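Surface presentation of antigens protein SpaS (Shigella flexneri, PDB 2VT1) belongs to the type III secretion exporter family of the inner membrane and is required for secretion of the Ipa invasion antigens and for invasion of host cells. Local coordinates at residues I6-N11 with P18-I23. Numbering follows the deposited sequence.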
ATOM      1  N   ILE B   6       1.903  -3.246  -0.960  1.00 16.64           N
ATOM      2  CA  ILE B   6       0.519  -3.004  -0.534  1.00 15.96           C
ATOM      3  C   ILE B   6       0.276  -1.500  -0.585  1.00 16.24           C
ATOM      4  O   ILE B   6       0.971  -0.689   0.065  1.00 15.08           O
ATOM      5  CB  ILE B   6       0.206  -3.541   0.906  1.00 16.61           C
ATOM      6  CG1 ILE B   6       0.848  -4.918   1.171  1.00 14.69           C
ATOM      7  CG2 ILE B   6      -1.319  -3.535   1.174  1.00 14.88           C
ATOM      8  CD1 ILE B   6       0.121  -6.164   0.614  1.00 14.98           C
ATOM      9  N   GLY B   7      -0.699  -1.127  -1.395  1.00 15.73           N
ATOM     10  CA  GLY B   7      -1.084   0.244  -1.530  1.00 15.78           C
ATOM     11  C   GLY B   7      -2.059   0.573  -0.423  1.00 14.75           C
ATOM     12  O   GLY B   7      -2.914  -0.244  -0.092  1.00 15.15           O
ATOM     13  N   ILE B   8      -1.922   1.761   0.151  1.00 15.54           N
ATOM     14  CA  ILE B   8      -2.788   2.199   1.246  1.00 15.88           C
ATOM     15  C   ILE B   8      -3.403   3.572   0.977  1.00 17.69           C
ATOM     16  O   ILE B   8      -2.716   4.553   0.704  1.00 17.37           O
ATOM     17  CB  ILE B   8      -2.050   2.242   2.594  1.00 16.19           C
ATOM     18  CG1 ILE B   8      -1.418   0.895   2.914  1.00 17.82           C
ATOM     19  CG2 ILE B   8      -3.008   2.637   3.706  1.00 15.23           C
ATOM     20  CD1 ILE B   8      -2.384  -0.157   3.309  1.00 15.28           C
ATOM     21  N   TYR B   9      -4.724   3.615   1.059  1.00 20.77           N
ATOM     22  CA  TYR B   9      -5.482   4.839   0.928  1.00 20.73           C
ATOM     23  C   TYR B   9      -6.068   5.199   2.292  1.00 20.10           C
ATOM     24  O   TYR B   9      -6.185   4.335   3.145  1.00 18.40           O
ATOM     25  CB  TYR B   9      -6.600   4.577  -0.068  1.00 21.16           C
ATOM     26  CG  TYR B   9      -7.565   5.705  -0.172  1.00 23.51           C
ATOM     27  CD1 TYR B   9      -7.208   6.883  -0.804  1.00 26.84           C
ATOM     28  CD2 TYR B   9      -8.836   5.598   0.357  1.00 27.19           C
ATOM     29  CE1 TYR B   9      -8.093   7.936  -0.904  1.00 30.01           C
ATOM     30  CE2 TYR B   9      -9.727   6.646   0.264  1.00 30.41           C
ATOM     31  CZ  TYR B   9      -9.350   7.813  -0.368  1.00 28.65           C
ATOM     32  OH  TYR B   9     -10.239   8.856  -0.465  1.00 35.94           O
ATOM     33  N   PHE B  10      -6.451   6.452   2.519  1.00 21.74           N
ATOM     34  CA  PHE B  10      -7.140   6.781   3.785  1.00 23.75           C
ATOM     35  C   PHE B  10      -8.036   8.008   3.702  1.00 24.40           C
ATOM     36  O   PHE B  10      -7.607   9.059   3.250  1.00 25.49           O
ATOM     37  CB  PHE B  10      -6.127   6.968   4.917  1.00 24.38           C
ATOM     38  CG  PHE B  10      -6.753   7.139   6.278  1.00 25.46           C
ATOM     39  CD1 PHE B  10      -7.362   6.074   6.917  1.00 27.35           C
ATOM     40  CD2 PHE B  10      -6.711   8.357   6.929  1.00 26.23           C
ATOM     41  CE1 PHE B  10      -7.938   6.232   8.162  1.00 27.98           C
ATOM     42  CE2 PHE B  10      -7.284   8.512   8.187  1.00 24.28           C
ATOM     43  CZ  PHE B  10      -7.893   7.451   8.796  1.00 23.43           C
ATOM     44  N   ASN B  11      -9.278   7.860   4.156  1.00 25.49           N
ATOM     45  CA  ASN B  11     -10.234   8.979   4.264  1.00 27.28           C
ATOM     46  C   ASN B  11     -11.121   8.806   5.498  1.00 26.03           C
ATOM     47  O   ASN B  11     -11.929   7.878   5.576  1.00 25.46           O
ATOM     48  CB  ASN B  11     -11.104   9.089   3.006  1.00 27.99           C
ATOM     49  CG  ASN B  11     -12.003  10.311   3.025  1.00 29.76           C
ATOM     50  OD1 ASN B  11     -12.025  11.069   3.994  1.00 30.47           O
ATOM     51  ND2 ASN B  11     -12.746  10.512   1.945  1.00 30.88           N
ATOM     52  N   PRO B  18      -7.805   2.360   7.418  1.00 22.74           N
ATOM     53  CA  PRO B  18      -7.159   2.510   6.102  1.00 22.68           C
ATOM     54  C   PRO B  18      -7.712   1.512   5.090  1.00 20.69           C
ATOM     55  O   PRO B  18      -8.320   0.543   5.475  1.00 21.32           O
ATOM     56  CB  PRO B  18      -5.673   2.224   6.394  1.00 22.40           C
ATOM     57  CG  PRO B  18      -5.509   2.496   7.865  1.00 22.84           C
ATOM     58  CD  PRO B  18      -6.828   2.087   8.487  1.00 23.22           C
ATOM     59  N   PHE B  19      -7.486   1.743   3.808  1.00 20.86           N
ATOM     60  CA  PHE B  19      -8.075   0.922   2.755  1.00 21.25           C
ATOM     61  C   PHE B  19      -6.967   0.425   1.830  1.00 20.52           C
ATOM     62  O   PHE B  19      -6.131   1.206   1.392  1.00 20.59           O
ATOM     63  CB  PHE B  19      -9.094   1.766   1.980  1.00 22.28           C
ATOM     64  CG  PHE B  19      -9.632   1.122   0.724  1.00 22.60           C
ATOM     65  CD1 PHE B  19     -10.858   0.492   0.725  1.00 21.21           C
ATOM     66  CD2 PHE B  19      -8.938   1.199  -0.461  1.00 21.37           C
ATOM     67  CE1 PHE B  19     -11.370  -0.074  -0.419  1.00 25.71           C
ATOM     68  CE2 PHE B  19      -9.448   0.626  -1.621  1.00 25.17           C
ATOM     69  CZ  PHE B  19     -10.667   0.001  -1.602  1.00 24.36           C
ATOM     70  N   ILE B  20      -6.942  -0.880   1.576  1.00 20.20           N
ATOM     71  CA  ILE B  20      -5.949  -1.491   0.684  1.00 19.62           C
ATOM     72  C   ILE B  20      -6.365  -1.363  -0.786  1.00 20.58           C
ATOM     73  O   ILE B  20      -7.348  -1.964  -1.205  1.00 18.50           O
ATOM     74  CB  ILE B  20      -5.731  -2.987   1.012  1.00 19.11           C
ATOM     75  CG1 ILE B  20      -5.076  -3.139   2.395  1.00 20.06           C
ATOM     76  CG2 ILE B  20      -4.893  -3.663  -0.114  1.00 14.26           C
ATOM     77  CD1 ILE B  20      -5.098  -4.549   2.954  1.00 20.41           C
ATOM     78  N   SER B  21      -5.593  -0.587  -1.545  1.00 21.71           N
ATOM     79  CA  SER B  21      -5.857  -0.284  -2.957  1.00 23.50           C
ATOM     80  C   SER B  21      -5.139  -1.201  -3.959  1.00 24.05           C
ATOM     81  O   SER B  21      -5.451  -1.200  -5.148  1.00 27.86           O
ATOM     82  CB  SER B  21      -5.411   1.142  -3.250  1.00 23.62           C
ATOM     83  OG  SER B  21      -4.068   1.343  -2.833  1.00 27.18           O
ATOM     84  N   LEU B  22      -4.158  -1.958  -3.493  1.00 22.94           N
ATOM     85  CA  LEU B  22      -3.448  -2.869  -4.367  1.00 21.34           C
ATOM     86  C   LEU B  22      -2.637  -3.842  -3.530  1.00 19.25           C
ATOM     87  O   LEU B  22      -2.176  -3.522  -2.436  1.00 19.43           O
ATOM     88  CB  LEU B  22      -2.575  -2.099  -5.388  1.00 22.10           C
ATOM     89  CG  LEU B  22      -1.227  -1.459  -5.012  1.00 18.09           C
ATOM     90  CD1 LEU B  22      -0.090  -2.463  -5.100  1.00 16.91           C
ATOM     91  CD2 LEU B  22      -0.932  -0.294  -5.922  1.00 19.07           C
ATOM     92  N   ILE B  23      -2.520  -5.050  -4.036  1.00 17.62           N
ATOM     93  CA  ILE B  23      -1.607  -6.025  -3.481  1.00 18.10           C
ATOM     94  C   ILE B  23      -0.922  -6.715  -4.640  1.00 18.51           C
ATOM     95  O   ILE B  23      -1.569  -7.407  -5.421  1.00 17.45           O
ATOM     96  CB  ILE B  23      -2.309  -7.101  -2.646  1.00 17.78           C
ATOM     97  CG1 ILE B  23      -3.120  -6.473  -1.500  1.00 17.94           C
ATOM     98  CG2 ILE B  23      -1.267  -8.083  -2.098  1.00 17.26           C
ATOM     99  CD1 ILE B  23      -3.701  -7.489  -0.513  1.00 14.26           C
TER
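G7 sits opposite a beta bulge in the antiparallel hairpin of the SpaS cytoplasmic domain, and illustrates how one residue can be matched by two. I8 pairs with I20 and I6 with I23, so the single residue G7 faces both S21 and L22. S21 takes up the extra length with a nearly helical backbone (psi -14°), while L22 is extended again. Two hydrogen bonds still hold G7: its N reaches L22 O (3.0 Å), and its O receives S21 N (3.1 Å) from well above the carbonyl plane. S21 OG lies over the G7 carbonyl carbon at 3.2 Å, and L22 CG comes within 3.7 Å of G7 N, so both side chains close in where G7 has none. Beyond the bulge regularity returns, with Y9 and F19 bonded both ways; Y9 N points almost straight at F19 O, at 2.8 Å.

I6 buries the most surface. Its CG2, anti to the backbone N, crosses I20 obliquely to touch CG2 (3.8 Å), while its CD1 lies alongside I23 and meets CG2 at 3.6 Å. P18 does comparable work at the other end: its CB runs beside I8 CG2, and its CA meets the edge of the F10 ring at CD1 (3.7 Å).

The face bearing I8 and P18 is covered by helix 68-80, where V71 touches both residues, while I75 receives F10. Strand 19-25 is central, bonded on its other side to the segment around S61 and V63, with F62 edge-to-face against F19. Along strand 4-9, residues I6 to I8 pair antiparallel with a strand of another protein chain, which also supplies a polar side chain to S21 OG, so the sheet continues across that interface.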